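Local coordinates for protein decapping nuclease RAI1 (Candida albicans, PDB 5BUD) that removes NAD caps from RNA 5' ends, also releases diphosphate from triphosphate ends, using divalent metal ions, and binds and stimulates the exoribonuclease RAT1, at residues Lys67-Asp71 with Glu72-Ala76; Pro381-Thr384 with Glu385-Ser389; Arg250-Asn254 with Asn255-Val259; Gln154-Thr157 with Val158-Asp162. All coordinates share one frame; numbering follows the deposited sequence.

Contact 1 of 4, residues Lys67-Asp71 with Glu72-Ala76; sequences KKIPD and EQNLA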
loop_
_atom_site.group_PDB
_atom_site.type_symbol
_atom_site.label_atom_id
_atom_site.label_comp_id
_atom_site.label_asym_id
_atom_site.label_seq_id
_atom_site.Cartn_x
_atom_site.Cartn_y
_atom_site.Cartn_z
ATOM N N LYS A 67 19.171 -0.069 9.485
ATOM C CA LYS A 67 18.710 1.282 9.800
ATOM C C LYS A 67 17.186 1.391 9.634
ATOM O O LYS A 67 16.672 1.577 8.519
ATOM C CB LYS A 67 19.409 2.311 8.929
ATOM C CG LYS A 67 18.915 3.718 9.208
ATOM C CD LYS A 67 19.919 4.778 8.800
ATOM C CE LYS A 67 19.448 6.188 9.188
ATOM N NZ LYS A 67 18.683 6.886 8.114
ATOM N N LYS A 68 16.487 1.263 10.756
ATOM C CA LYS A 68 15.044 1.098 10.791
ATOM C C LYS A 68 14.345 2.379 11.237
ATOM O O LYS A 68 14.665 2.917 12.293
ATOM C CB LYS A 68 14.745 0.011 11.797
ATOM C CG LYS A 68 13.294 -0.416 11.909
ATOM C CD LYS A 68 13.168 -1.393 13.056
ATOM C CE LYS A 68 12.047 -2.382 12.835
ATOM N NZ LYS A 68 10.714 -1.740 12.739
ATOM N N ILE A 69 13.398 2.872 10.443
ATOM C CA ILE A 69 12.669 4.079 10.826
ATOM C C ILE A 69 11.717 3.768 11.995
ATOM O O ILE A 69 11.034 2.744 11.992
ATOM C CB ILE A 69 11.957 4.734 9.618
ATOM C CG1 ILE A 69 11.383 6.094 10.008
ATOM C CG2 ILE A 69 10.848 3.854 9.056
ATOM C CD1 ILE A 69 10.992 6.952 8.824
ATOM N N PRO A 70 11.694 4.630 13.036
ATOM C CA PRO A 70 10.714 4.338 14.100
ATOM C C PRO A 70 9.290 4.318 13.536
ATOM O O PRO A 70 8.994 5.105 12.646
ATOM C CB PRO A 70 10.905 5.504 15.090
ATOM C CG PRO A 70 12.300 5.969 14.860
ATOM C CD PRO A 70 12.621 5.707 13.415
ATOM N N ASP A 71 8.443 3.429 14.032
ATOM C CA ASP A 71 7.064 3.317 13.552
ATOM C C ASP A 71 6.300 4.659 13.595
ATOM O O ASP A 71 5.543 4.981 12.685
ATOM C CB ASP A 71 6.303 2.283 14.373
ATOM C CG ASP A 71 6.773 0.866 14.117
ATOM O OD1 ASP A 71 7.618 0.648 13.220
ATOM O OD2 ASP A 71 6.287 -0.035 14.819
ATOM N N GLU A 72 6.532 5.448 14.638
ATOM C CA GLU A 72 5.838 6.734 14.827
ATOM C C GLU A 72 6.167 7.688 13.703
ATOM O O GLU A 72 5.345 8.542 13.360
ATOM C CB GLU A 72 6.210 7.420 16.153
ATOM C CG GLU A 72 6.429 6.493 17.329
ATOM C CD GLU A 72 7.821 5.896 17.340
ATOM O OE1 GLU A 72 8.808 6.657 17.495
ATOM O OE2 GLU A 72 7.923 4.663 17.186
ATOM N N GLN A 73 7.368 7.537 13.138
ATOM C CA GLN A 73 7.827 8.374 12.035
ATOM C C GLN A 73 7.496 7.829 10.645
ATOM O O GLN A 73 7.872 8.450 9.645
ATOM C CB GLN A 73 9.354 8.577 12.132
ATOM C CG GLN A 73 9.801 9.369 13.344
ATOM C CD GLN A 73 11.302 9.478 13.446
ATOM O OE1 GLN A 73 12.016 9.436 12.439
ATOM N NE2 GLN A 73 11.794 9.614 14.668
ATOM N N ASN A 74 6.814 6.682 10.567
ATOM C CA ASN A 74 6.627 5.986 9.283
ATOM C C ASN A 74 5.160 5.833 8.906
ATOM O O ASN A 74 4.801 5.013 8.064
ATOM C CB ASN A 74 7.283 4.587 9.350
ATOM C CG ASN A 74 7.618 4.037 7.988
ATOM O OD1 ASN A 74 7.866 4.788 7.049
ATOM N ND2 ASN A 74 7.629 2.722 7.868
ATOM N N LEU A 75 4.304 6.626 9.531
ATOM C CA LEU A 75 2.882 6.619 9.202
ATOM C C LEU A 75 2.720 7.311 7.852
ATOM O O LEU A 75 3.561 8.131 7.466
ATOM C CB LEU A 75 2.103 7.333 10.313
ATOM C CG LEU A 75 2.287 6.697 11.707
ATOM C CD1 LEU A 75 1.537 7.476 12.777
ATOM C CD2 LEU A 75 1.864 5.230 11.700
ATOM N N ALA A 76 1.664 6.993 7.114
ATOM C CA ALA A 76 1.370 7.740 5.904
ATOM C C ALA A 76 1.259 9.244 6.247
ATOM O O ALA A 76 0.591 9.637 7.203
ATOM C CB ALA A 76 0.107 7.245 5.239
HETATM O O HOH W 1 7.095 0.924 10.315
#
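Two side-chain amides of residues 72-76 rest flat on the hydrocarbon of the residues just before them. Over one face of the Asn-74 amide sits the methyl CG2 of Ile-69, 3.4 Å from Asn-74 CG and almost evenly spaced from CB, OD1 and ND2. The Gln-73 amide has the ring of Pro-70 against one of its faces, with Pro-70 CG 3.7 Å from Gln-73 NE2 and Pro-70 CD nearer to OE1. The polar atoms of the Asn-74 group are used as well: OD1 accepts from Arg-28, and ND2 donates to a water 3.1 Å away, which in turn donates to Asp-71 OD1 at 3.0 Å. Asn suits this place because one amide serves both partners through its oxygen and nitrogen, while a methyl can lie on its face without displacing either of them.

What folds the chain back is a 3-10 turn in the loop before helix 78-92. Gln-73 N donates to Pro-70 O at 3.0 Å and Asn-74 N to Asp-71 O at 3.0 Å, both bonds spanning three residues, as in a 3-10 turn. The turn lies near the active site of this PD-(D/E)XK nuclease, the side chain of Asn-74 being about 9 Å from a bound manganese ion. Pro-70, its phi already fixed by the ring, is well placed to lead into such a turn. Lys-68 reaches Asp-71 OD1 in a long salt bridge. Glu-72 bends at its second torsion (chi2 82°), which swings the carboxylate back until OE1 lies 3.4 Å from Pro-70 CB.

Contact 2 of 4, residues Pro381-Thr384 with Glu385-Ser389; sequences PEFT and EWRQS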
loop_
_atom_site.group_PDB
_atom_site.type_symbol
_atom_site.label_atom_id
_atom_site.label_comp_id
_atom_site.label_asym_id
_atom_site.label_seq_id
_atom_site.Cartn_x
_atom_site.Cartn_y
_atom_site.Cartn_z
ATOM N N PRO A 381 -2.208 24.435 6.106
ATOM C CA PRO A 381 -2.583 25.791 5.694
ATOM C C PRO A 381 -2.052 26.168 4.316
ATOM O O PRO A 381 -2.728 26.916 3.590
ATOM C CB PRO A 381 -2.023 26.681 6.820
ATOM C CG PRO A 381 -0.976 25.845 7.506
ATOM C CD PRO A 381 -1.470 24.432 7.389
ATOM N N GLU A 382 -0.904 25.618 3.926
ATOM C CA GLU A 382 -0.359 25.823 2.587
ATOM C C GLU A 382 -1.311 25.249 1.538
ATOM O O GLU A 382 -1.530 25.864 0.492
ATOM C CB GLU A 382 1.015 25.163 2.412
ATOM C CG GLU A 382 2.146 25.774 3.248
ATOM C CD GLU A 382 2.369 25.082 4.598
ATOM O OE1 GLU A 382 3.529 25.093 5.045
ATOM O OE2 GLU A 382 1.417 24.536 5.217
ATOM N N PHE A 383 -1.878 24.078 1.821
ATOM C CA PHE A 383 -2.769 23.431 0.840
ATOM C C PHE A 383 -4.108 24.109 0.717
ATOM O O PHE A 383 -4.573 24.339 -0.404
ATOM C CB PHE A 383 -2.977 21.942 1.163
ATOM C CG PHE A 383 -3.918 21.233 0.204
ATOM C CD1 PHE A 383 -3.550 21.022 -1.119
ATOM C CD2 PHE A 383 -5.159 20.787 0.617
ATOM C CE1 PHE A 383 -4.401 20.374 -2.011
ATOM C CE2 PHE A 383 -6.015 20.136 -0.265
ATOM C CZ PHE A 383 -5.634 19.932 -1.574
ATOM N N THR A 384 -4.739 24.434 1.853
ATOM C CA THR A 384 -6.018 25.157 1.836
ATOM C C THR A 384 -5.891 26.508 1.090
ATOM O O THR A 384 -6.734 26.846 0.242
ATOM C CB THR A 384 -6.618 25.321 3.257
ATOM O OG1 THR A 384 -5.731 26.069 4.106
ATOM C CG2 THR A 384 -6.863 23.946 3.908
ATOM N N GLU A 385 -4.815 27.242 1.370
ATOM C CA GLU A 385 -4.565 28.521 0.682
ATOM C C GLU A 385 -4.397 28.311 -0.804
ATOM O O GLU A 385 -4.993 29.032 -1.605
ATOM C CB GLU A 385 -3.313 29.211 1.209
ATOM C CG GLU A 385 -3.126 30.587 0.617
ATOM C CD GLU A 385 -1.865 31.286 1.080
ATOM O OE1 GLU A 385 -1.415 31.065 2.220
ATOM O OE2 GLU A 385 -1.340 32.075 0.282
ATOM N N TRP A 386 -3.567 27.333 -1.181
ATOM C CA TRP A 386 -3.423 27.013 -2.600
ATOM C C TRP A 386 -4.791 26.786 -3.242
ATOM O O TRP A 386 -5.096 27.380 -4.275
ATOM C CB TRP A 386 -2.505 25.808 -2.841
ATOM C CG TRP A 386 -2.720 25.195 -4.207
ATOM C CD1 TRP A 386 -3.265 23.961 -4.487
ATOM C CD2 TRP A 386 -2.449 25.809 -5.482
ATOM N NE1 TRP A 386 -3.341 23.772 -5.858
ATOM C CE2 TRP A 386 -2.847 24.882 -6.489
ATOM C CE3 TRP A 386 -1.915 27.044 -5.875
ATOM C CZ2 TRP A 386 -2.707 25.150 -7.847
ATOM C CZ3 TRP A 386 -1.793 27.313 -7.239
ATOM C CH2 TRP A 386 -2.185 26.367 -8.204
ATOM N N ARG A 387 -5.620 25.937 -2.651
ATOM C CA ARG A 387 -6.914 25.627 -3.286
ATOM C C ARG A 387 -7.913 26.816 -3.333
ATOM O O ARG A 387 -8.682 26.985 -4.319
ATOM C CB ARG A 387 -7.580 24.405 -2.643
ATOM C CG ARG A 387 -6.869 23.080 -2.936
ATOM C CD ARG A 387 -6.977 22.705 -4.416
ATOM N NE ARG A 387 -6.622 21.314 -4.674
ATOM C CZ ARG A 387 -7.439 20.273 -4.510
ATOM N NH1 ARG A 387 -8.667 20.441 -4.057
ATOM N NH2 ARG A 387 -6.997 19.044 -4.775
ATOM N N GLN A 388 -7.905 27.624 -2.278
ATOM C CA GLN A 388 -8.730 28.838 -2.234
ATOM C C GLN A 388 -8.308 29.816 -3.323
ATOM O O GLN A 388 -9.152 30.509 -3.884
ATOM C CB GLN A 388 -8.638 29.521 -0.871
ATOM C CG GLN A 388 -9.349 28.762 0.238
ATOM C CD GLN A 388 -8.779 29.060 1.614
ATOM O OE1 GLN A 388 -7.835 29.851 1.767
ATOM N NE2 GLN A 388 -9.326 28.401 2.622
ATOM N N SER A 389 -7.011 29.841 -3.628
ATOM C CA SER A 389 -6.450 30.733 -4.663
ATOM C C SER A 389 -6.907 30.447 -6.097
ATOM O O SER A 389 -6.878 31.350 -6.931
ATOM C CB SER A 389 -4.919 30.713 -4.633
ATOM O OG SER A 389 -4.394 29.643 -5.400
HETATM O O HOH W 2 -1.869 29.660 4.298
#
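Pro-381, which has no backbone N-H to satisfy, stands in the first turn of helix 381-389. Its O accepts from Glu-385 N at 3.1 Å and also takes a water that donates to Glu-385 OE1, which gives the exposed glutamate a link back to the backbone. Glu-382 O receives Trp-386 N at 3.0 Å, one turn on.

Phe-383 is the apolar centre, and its O takes Arg-387 N at 2.9 Å. Arg-387 turns at its second torsion (chi2 -67°), folding its chain back over the ring. Its CG lies over one face, a CH-pi contact 4.0 Å from the centroid, while Phe-383 CZ stands over the middle of the guanidinium face, 3.5 Å from Arg-387 CZ. The two planes are 63° apart, hence no parallel stack forms. A large apolar ring can fill the place between Arg-387 and Leu-82, Ile-85 and Ile-86 of helix 78-92. Thr-384 O takes Gln-388 N at 2.9 Å, and Gln-388 CG packs against the same oxygen.

The ring meets the flat guanidinium face, while NE goes to Glu-89, NH1 to Asp-129 and NH2 to Gln-131. Two acids around a buried arginine probably balance its charge and favour the ionised form, pinning this C-terminal helix to the body of the protein.

Contact 3 of 4, residues Arg250-Asn254 with Asn255-Val259; sequences RIIEN and NSQVV. With nucleotides of chain C.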
loop_
_atom_site.group_PDB
_atom_site.type_symbol
_atom_site.label_atom_id
_atom_site.label_comp_id
_atom_site.label_asym_id
_atom_site.label_seq_id
_atom_site.Cartn_x
_atom_site.Cartn_y
_atom_site.Cartn_z
ATOM N N ARG A 250 7.943 -17.900 3.018
ATOM C CA ARG A 250 8.589 -19.188 3.237
ATOM C C ARG A 250 8.252 -20.123 2.078
ATOM O O ARG A 250 7.155 -20.082 1.554
ATOM C CB ARG A 250 8.151 -19.825 4.552
ATOM C CG ARG A 250 9.030 -21.003 4.936
ATOM C CD ARG A 250 8.385 -21.921 5.960
ATOM N NE ARG A 250 8.998 -23.251 5.936
ATOM C CZ ARG A 250 8.623 -24.263 6.716
ATOM N NH1 ARG A 250 7.655 -24.107 7.613
ATOM N NH2 ARG A 250 9.241 -25.433 6.621
ATOM N N ILE A 251 9.204 -20.945 1.671
ATOM C CA ILE A 251 8.914 -22.059 0.741
ATOM C C ILE A 251 7.716 -22.864 1.298
ATOM O O ILE A 251 7.461 -22.880 2.503
ATOM C CB ILE A 251 10.160 -22.970 0.449
ATOM C CG1 ILE A 251 11.002 -23.265 1.692
ATOM C CG2 ILE A 251 11.107 -22.313 -0.522
ATOM C CD1 ILE A 251 10.250 -23.928 2.826
ATOM N N ILE A 252 6.934 -23.463 0.408
ATOM C CA ILE A 252 5.652 -24.076 0.792
ATOM C C ILE A 252 5.789 -25.601 0.927
ATOM O O ILE A 252 6.318 -26.249 0.032
ATOM C CB ILE A 252 4.560 -23.690 -0.222
ATOM C CG1 ILE A 252 4.342 -22.168 -0.195
ATOM C CG2 ILE A 252 3.252 -24.404 0.106
ATOM C CD1 ILE A 252 3.915 -21.586 -1.519
ATOM N N GLU A 253 5.300 -26.154 2.042
ATOM C CA GLU A 253 5.558 -27.565 2.412
ATOM C C GLU A 253 4.324 -28.427 2.691
ATOM O O GLU A 253 4.419 -29.646 2.628
ATOM C CB GLU A 253 6.468 -27.645 3.636
ATOM C CG GLU A 253 7.743 -26.832 3.500
ATOM C CD GLU A 253 8.902 -27.399 4.294
ATOM O OE1 GLU A 253 8.711 -27.689 5.494
ATOM O OE2 GLU A 253 10.005 -27.534 3.726
ATOM N N ASN A 254 3.197 -27.817 3.049
ATOM C CA ASN A 254 1.928 -28.543 3.137
ATOM C C ASN A 254 0.745 -27.703 2.646
ATOM O O ASN A 254 0.921 -26.537 2.271
ATOM C CB ASN A 254 1.693 -29.082 4.563
ATOM C CG ASN A 254 1.917 -28.039 5.650
ATOM O OD1 ASN A 254 1.320 -26.964 5.641
ATOM N ND2 ASN A 254 2.760 -28.376 6.622
ATOM N N ASN A 255 -0.442 -28.314 2.625
ATOM C CA ASN A 255 -1.685 -27.644 2.221
ATOM C C ASN A 255 -2.082 -26.509 3.166
ATOM O O ASN A 255 -2.839 -25.597 2.789
ATOM C CB ASN A 255 -2.837 -28.674 2.078
ATOM C CG ASN A 255 -4.226 -28.051 2.216
ATOM O OD1 ASN A 255 -4.667 -27.717 3.326
ATOM N ND2 ASN A 255 -4.931 -27.914 1.095
ATOM N N SER A 256 -1.580 -26.549 4.396
ATOM C CA SER A 256 -1.792 -25.417 5.300
ATOM C C SER A 256 -1.086 -24.196 4.725
ATOM O O SER A 256 -1.639 -23.070 4.727
ATOM C CB SER A 256 -1.264 -25.713 6.696
ATOM O OG SER A 256 -2.019 -24.992 7.641
ATOM N N GLN A 257 0.116 -24.443 4.198
ATOM C CA GLN A 257 0.964 -23.384 3.658
ATOM C C GLN A 257 0.398 -22.877 2.342
ATOM O O GLN A 257 0.497 -21.687 2.038
ATOM C CB GLN A 257 2.419 -23.855 3.509
ATOM C CG GLN A 257 2.995 -24.412 4.809
ATOM C CD GLN A 257 4.507 -24.631 4.831
ATOM O OE1 GLN A 257 4.996 -25.466 5.602
ATOM N NE2 GLN A 257 5.262 -23.857 4.040
ATOM N N VAL A 258 -0.231 -23.766 1.578
ATOM C CA VAL A 258 -0.907 -23.366 0.358
ATOM C C VAL A 258 -2.065 -22.385 0.583
ATOM O O VAL A 258 -2.190 -21.420 -0.186
ATOM C CB VAL A 258 -1.428 -24.599 -0.418
ATOM C CG1 VAL A 258 -2.319 -24.173 -1.553
ATOM C CG2 VAL A 258 -0.264 -25.405 -0.941
ATOM N N VAL A 259 -2.914 -22.600 1.600
ATOM C CA VAL A 259 -4.014 -21.650 1.818
ATOM C C VAL A 259 -3.497 -20.323 2.368
ATOM O O VAL A 259 -3.990 -19.269 1.987
ATOM C CB VAL A 259 -5.273 -22.180 2.588
ATOM C CG1 VAL A 259 -5.261 -23.694 2.753
ATOM C CG2 VAL A 259 -5.497 -21.466 3.916
ATOM P P U C 4 7.117 -18.944 9.398
ATOM O OP1 U C 4 7.707 -19.707 10.529
ATOM O OP2 U C 4 7.989 -18.321 8.386
ATOM O "O5'" U C 4 6.079 -19.896 8.662
ATOM C "C5'" U C 4 5.184 -20.719 9.429
ATOM C "C4'" U C 4 5.126 -22.087 8.807
ATOM O "O4'" U C 4 3.888 -22.746 9.183
ATOM C "C3'" U C 4 5.038 -22.033 7.298
ATOM O "O3'" U C 4 5.411 -23.305 6.796
ATOM C "C2'" U C 4 3.580 -21.629 7.117
ATOM O "O2'" U C 4 3.056 -21.756 5.810
ATOM C "C1'" U C 4 2.900 -22.487 8.195
ATOM N N1 U C 4 1.751 -21.839 8.850
ATOM C C2 U C 4 0.909 -21.074 8.064
ATOM O O2 U C 4 1.078 -20.920 6.867
ATOM N N3 U C 4 -0.136 -20.490 8.737
ATOM C C4 U C 4 -0.423 -20.589 10.081
ATOM O O4 U C 4 -1.406 -20.000 10.535
ATOM C C5 U C 4 0.493 -21.397 10.827
ATOM C C6 U C 4 1.524 -21.980 10.202
#
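Asn-254 reaches Gln-257 because its first torsion (chi1 48°) tucks CG between the backbone N and the carbonyl carbon and turns OD1 over the start of the helix. There OD1 accepts from Gln-257 N at 3.1 Å. Gln-257 itself has CG anti to the carbonyl carbon (chi1 -54°) and runs extended from there, which carries its amide back toward the loop 250-254. As modelled, its NE2 gives a weak and doubtful bond to Ile-251 O at 2.9 Å, and its OE1 lies over one face of the Arg-250 guanidinium, 3.6 Å from Arg-250 NH1. The Gln-257 and Asn-254 amides stand almost perpendicular to each other.

This is an N-cap: Asn-254 precedes helix 255-275, and a short, polar side chain able to accept from a first-turn N-H is what such a place wants. Asn-254 O works as well, taking Val-258 N at 3.1 Å and Gln-257 N more weakly. Asn-254 N, by contrast, is buried without a partner. The loop connects strand 243-250, which brings Glu-245 and Leu-246 to one of the manganese ions, with the helix that bears Gln-271, probably a substrate ligand. Ile-252 CG2 meets Val-258 CG2 at 3.8 Å, branched residues crossing at about a right angle. Arg-250 NH2 holds Glu-253 OE1 in a salt bridge of 2.6 Å. The ends of Arg-250 and Gln-257 both reach the ribose of U4 of chain C, near its O3', but that approach is too close in the model for its details, or the exact placing of the Gln-257 amide, to be trusted.

Contact 4 of 4, residues Gln154-Thr157 with Val158-Asp162; sequences QTNT and VERYD. With nucleotides of chain C.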
loop_
_atom_site.group_PDB
_atom_site.type_symbol
_atom_site.label_atom_id
_atom_site.label_comp_id
_atom_site.label_asym_id
_atom_site.label_seq_id
_atom_site.Cartn_x
_atom_site.Cartn_y
_atom_site.Cartn_z
ATOM N N GLN A 154 5.148 -11.580 24.557
ATOM C CA GLN A 154 4.706 -12.403 25.678
ATOM C C GLN A 154 4.405 -13.845 25.333
ATOM O O GLN A 154 4.674 -14.748 26.121
ATOM C CB GLN A 154 3.449 -11.814 26.310
ATOM C CG GLN A 154 3.722 -10.915 27.485
ATOM C CD GLN A 154 2.446 -10.543 28.194
ATOM O OE1 GLN A 154 1.550 -11.381 28.366
ATOM N NE2 GLN A 154 2.339 -9.287 28.588
ATOM N N THR A 155 3.829 -14.062 24.165
ATOM C CA THR A 155 3.278 -15.354 23.824
ATOM C C THR A 155 4.210 -16.254 22.999
ATOM O O THR A 155 3.854 -17.395 22.704
ATOM C CB THR A 155 1.967 -15.171 23.058
ATOM O OG1 THR A 155 2.210 -14.462 21.832
ATOM C CG2 THR A 155 0.971 -14.384 23.910
ATOM N N ASN A 156 5.378 -15.732 22.611
ATOM C CA ASN A 156 6.393 -16.518 21.916
ATOM C C ASN A 156 7.663 -16.571 22.728
ATOM O O ASN A 156 7.943 -15.669 23.508
ATOM C CB ASN A 156 6.730 -15.897 20.568
ATOM C CG ASN A 156 5.575 -15.967 19.596
ATOM O OD1 ASN A 156 5.244 -17.034 19.072
ATOM N ND2 ASN A 156 4.943 -14.838 19.369
ATOM N N THR A 157 8.464 -17.599 22.468
ATOM C CA THR A 157 9.743 -17.770 23.121
ATOM C C THR A 157 10.645 -16.673 22.607
ATOM O O THR A 157 10.362 -16.060 21.564
ATOM C CB THR A 157 10.377 -19.125 22.746
ATOM O OG1 THR A 157 10.654 -19.153 21.349
ATOM C CG2 THR A 157 9.460 -20.303 23.075
ATOM N N VAL A 158 11.735 -16.419 23.309
ATOM C CA VAL A 158 12.692 -15.412 22.855
ATOM C C VAL A 158 13.249 -15.739 21.479
ATOM O O VAL A 158 13.485 -14.840 20.674
ATOM C CB VAL A 158 13.847 -15.201 23.846
ATOM C CG1 VAL A 158 13.290 -14.672 25.168
ATOM C CG2 VAL A 158 14.643 -16.482 24.053
ATOM N N GLU A 159 13.405 -17.024 21.194
ATOM C CA GLU A 159 13.917 -17.475 19.900
ATOM C C GLU A 159 12.926 -17.140 18.744
ATOM O O GLU A 159 13.325 -16.682 17.677
ATOM C CB GLU A 159 14.170 -18.991 19.927
ATOM C CG GLU A 159 14.513 -19.610 21.298
ATOM C CD GLU A 159 15.848 -19.162 21.819
ATOM O OE1 GLU A 159 16.430 -18.211 21.227
ATOM O OE2 GLU A 159 16.326 -19.785 22.794
ATOM N N ARG A 160 11.644 -17.392 18.977
ATOM C CA ARG A 160 10.614 -17.234 17.956
ATOM C C ARG A 160 10.373 -15.748 17.696
ATOM O O ARG A 160 10.205 -15.318 16.547
ATOM C CB ARG A 160 9.338 -17.971 18.396
ATOM C CG ARG A 160 8.100 -17.823 17.508
ATOM C CD ARG A 160 8.325 -18.260 16.068
ATOM N NE ARG A 160 7.153 -18.004 15.225
ATOM C CZ ARG A 160 7.071 -18.271 13.921
ATOM N NH1 ARG A 160 8.090 -18.822 13.268
ATOM N NH2 ARG A 160 5.946 -17.994 13.261
ATOM N N TYR A 161 10.415 -14.956 18.765
ATOM C CA TYR A 161 10.261 -13.522 18.664
ATOM C C TYR A 161 11.405 -12.907 17.872
ATOM O O TYR A 161 11.153 -12.106 16.973
ATOM C CB TYR A 161 10.142 -12.893 20.060
ATOM C CG TYR A 161 10.065 -11.383 20.053
ATOM C CD1 TYR A 161 8.874 -10.725 19.769
ATOM C CD2 TYR A 161 11.185 -10.617 20.345
ATOM C CE1 TYR A 161 8.802 -9.343 19.770
ATOM C CE2 TYR A 161 11.129 -9.238 20.348
ATOM C CZ TYR A 161 9.931 -8.609 20.063
ATOM O OH TYR A 161 9.890 -7.239 20.063
ATOM N N ASP A 162 12.652 -13.282 18.186
ATOM C CA ASP A 162 13.822 -12.825 17.430
ATOM C C ASP A 162 13.715 -13.233 15.953
ATOM O O ASP A 162 14.028 -12.457 15.057
ATOM C CB ASP A 162 15.103 -13.428 18.030
ATOM C CG ASP A 162 16.333 -13.162 17.197
ATOM O OD1 ASP A 162 16.731 -11.994 17.062
ATOM O OD2 ASP A 162 16.937 -14.131 16.688
ATOM P P U C 4 7.117 -18.944 9.398
ATOM O OP1 U C 4 7.707 -19.707 10.529
ATOM O OP2 U C 4 7.989 -18.321 8.386
ATOM O "O5'" U C 4 6.079 -19.896 8.662
ATOM C "C5'" U C 4 5.184 -20.719 9.429
ATOM C "C4'" U C 4 5.126 -22.087 8.807
ATOM O "O4'" U C 4 3.888 -22.746 9.183
ATOM C "C3'" U C 4 5.038 -22.033 7.298
ATOM O "O3'" U C 4 5.411 -23.305 6.796
ATOM C "C2'" U C 4 3.580 -21.629 7.117
ATOM O "O2'" U C 4 3.056 -21.756 5.810
ATOM C "C1'" U C 4 2.900 -22.487 8.195
ATOM N N1 U C 4 1.751 -21.839 8.850
ATOM C C2 U C 4 0.909 -21.074 8.064
ATOM O O2 U C 4 1.078 -20.920 6.867
ATOM N N3 U C 4 -0.136 -20.490 8.737
ATOM C C4 U C 4 -0.423 -20.589 10.081
ATOM O O4 U C 4 -1.406 -20.000 10.535
ATOM C C5 U C 4 0.493 -21.397 10.827
ATOM C C6 U C 4 1.524 -21.980 10.202
ATOM P P U C 3 6.478 -13.804 6.475
ATOM O OP1 U C 3 7.248 -14.937 5.933
ATOM O OP2 U C 3 5.187 -13.421 5.869
ATOM O "O5'" U C 3 6.243 -14.069 8.026
ATOM C "C5'" U C 3 7.316 -14.562 8.851
ATOM C "C4'" U C 3 6.798 -15.562 9.841
ATOM O "O4'" U C 3 6.001 -14.883 10.846
ATOM C "C3'" U C 3 5.906 -16.656 9.262
ATOM O "O3'" U C 3 6.168 -17.838 9.989
ATOM C "C2'" U C 3 4.501 -16.117 9.501
ATOM O "O2'" U C 3 3.508 -17.119 9.608
ATOM C "C1'" U C 3 4.679 -15.390 10.833
ATOM N N1 U C 3 3.762 -14.259 11.035
ATOM C C2 U C 3 2.888 -14.317 12.105
ATOM O O2 U C 3 2.827 -15.270 12.862
ATOM N N3 U C 3 2.079 -13.217 12.249
ATOM C C4 U C 3 2.050 -12.092 11.453
ATOM O O4 U C 3 1.262 -11.183 11.716
ATOM C C5 U C 3 2.987 -12.105 10.369
ATOM C C6 U C 3 3.794 -13.161 10.205
HETATM O O HOH W 3 4.437 -17.528 16.352
#
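Thr-157 is the N-cap of helix 158-178, and its side chain accepts from Arg-160: OG1 lies 3.1 Å from Arg-160 N, with an N-H...O angle of 155°. The first torsion (chi1 64°) sets OG1 between the backbone N and the carbonyl carbon, where it can turn to the first helical turn. A short side chain with an acceptor oxygen close to the backbone can reach the N-H three residues on. Thr-157 O takes the next donor, Tyr-161 N, at 3.0 Å, and Arg-160 N reaches that same oxygen only weakly. Arg-160 N, a first-turn N-H with no helical carbonyl before it to pair with in the regular way, is thus served by the cap.

Asn-156 sits in the short link from helix 138-155, and its amide is used at both ends. ND2 donates to Met-152 O, back in that helix, while OD1 accepts from a water at 2.9 Å. The same water accepts from Arg-160 NE at 3.0 Å and so joins the two side chains, whose planes are 56° apart. Tyr-161 OH bonds to Glu-149, a further tie between the helices.

NH1 and NH2 of Arg-160 each donate to the RNA. NH1 gives to OP1 of U4 of chain C at 2.9 Å, and NH2 to O3' of U3 of chain C at 3.3 Å, both acceptors lying at the guanidinium edge. A long, positively charged side chain is well matched to this phosphodiester, whose charge it probably offsets. Behind the charged group, Arg-160 CG packs 3.4 Å from Asn-156 OD1.

Overall arrangement
From the N terminus the order is contact 1, contact 4, contact 3, contact 2. Each is made of residues adjoining in sequence, so each closes only a turn or helix start of its own; they run in series, and none nests in or crosses another. Contact 1 shapes the loop before helix 78-92, contact 4 the joint between helices 138-155 and 158-178, and contact 3 the passage from strand 243-250 into helix 255-275. Contacts 3 and 4 have nearest atoms about 8 Å apart and both meet U4 of chain C. Contact 2, about 52 Å from contact 3 between centres, lies across the chain's centre from contacts 3 and 4 and fastens the C-terminal helix against helix 78-92.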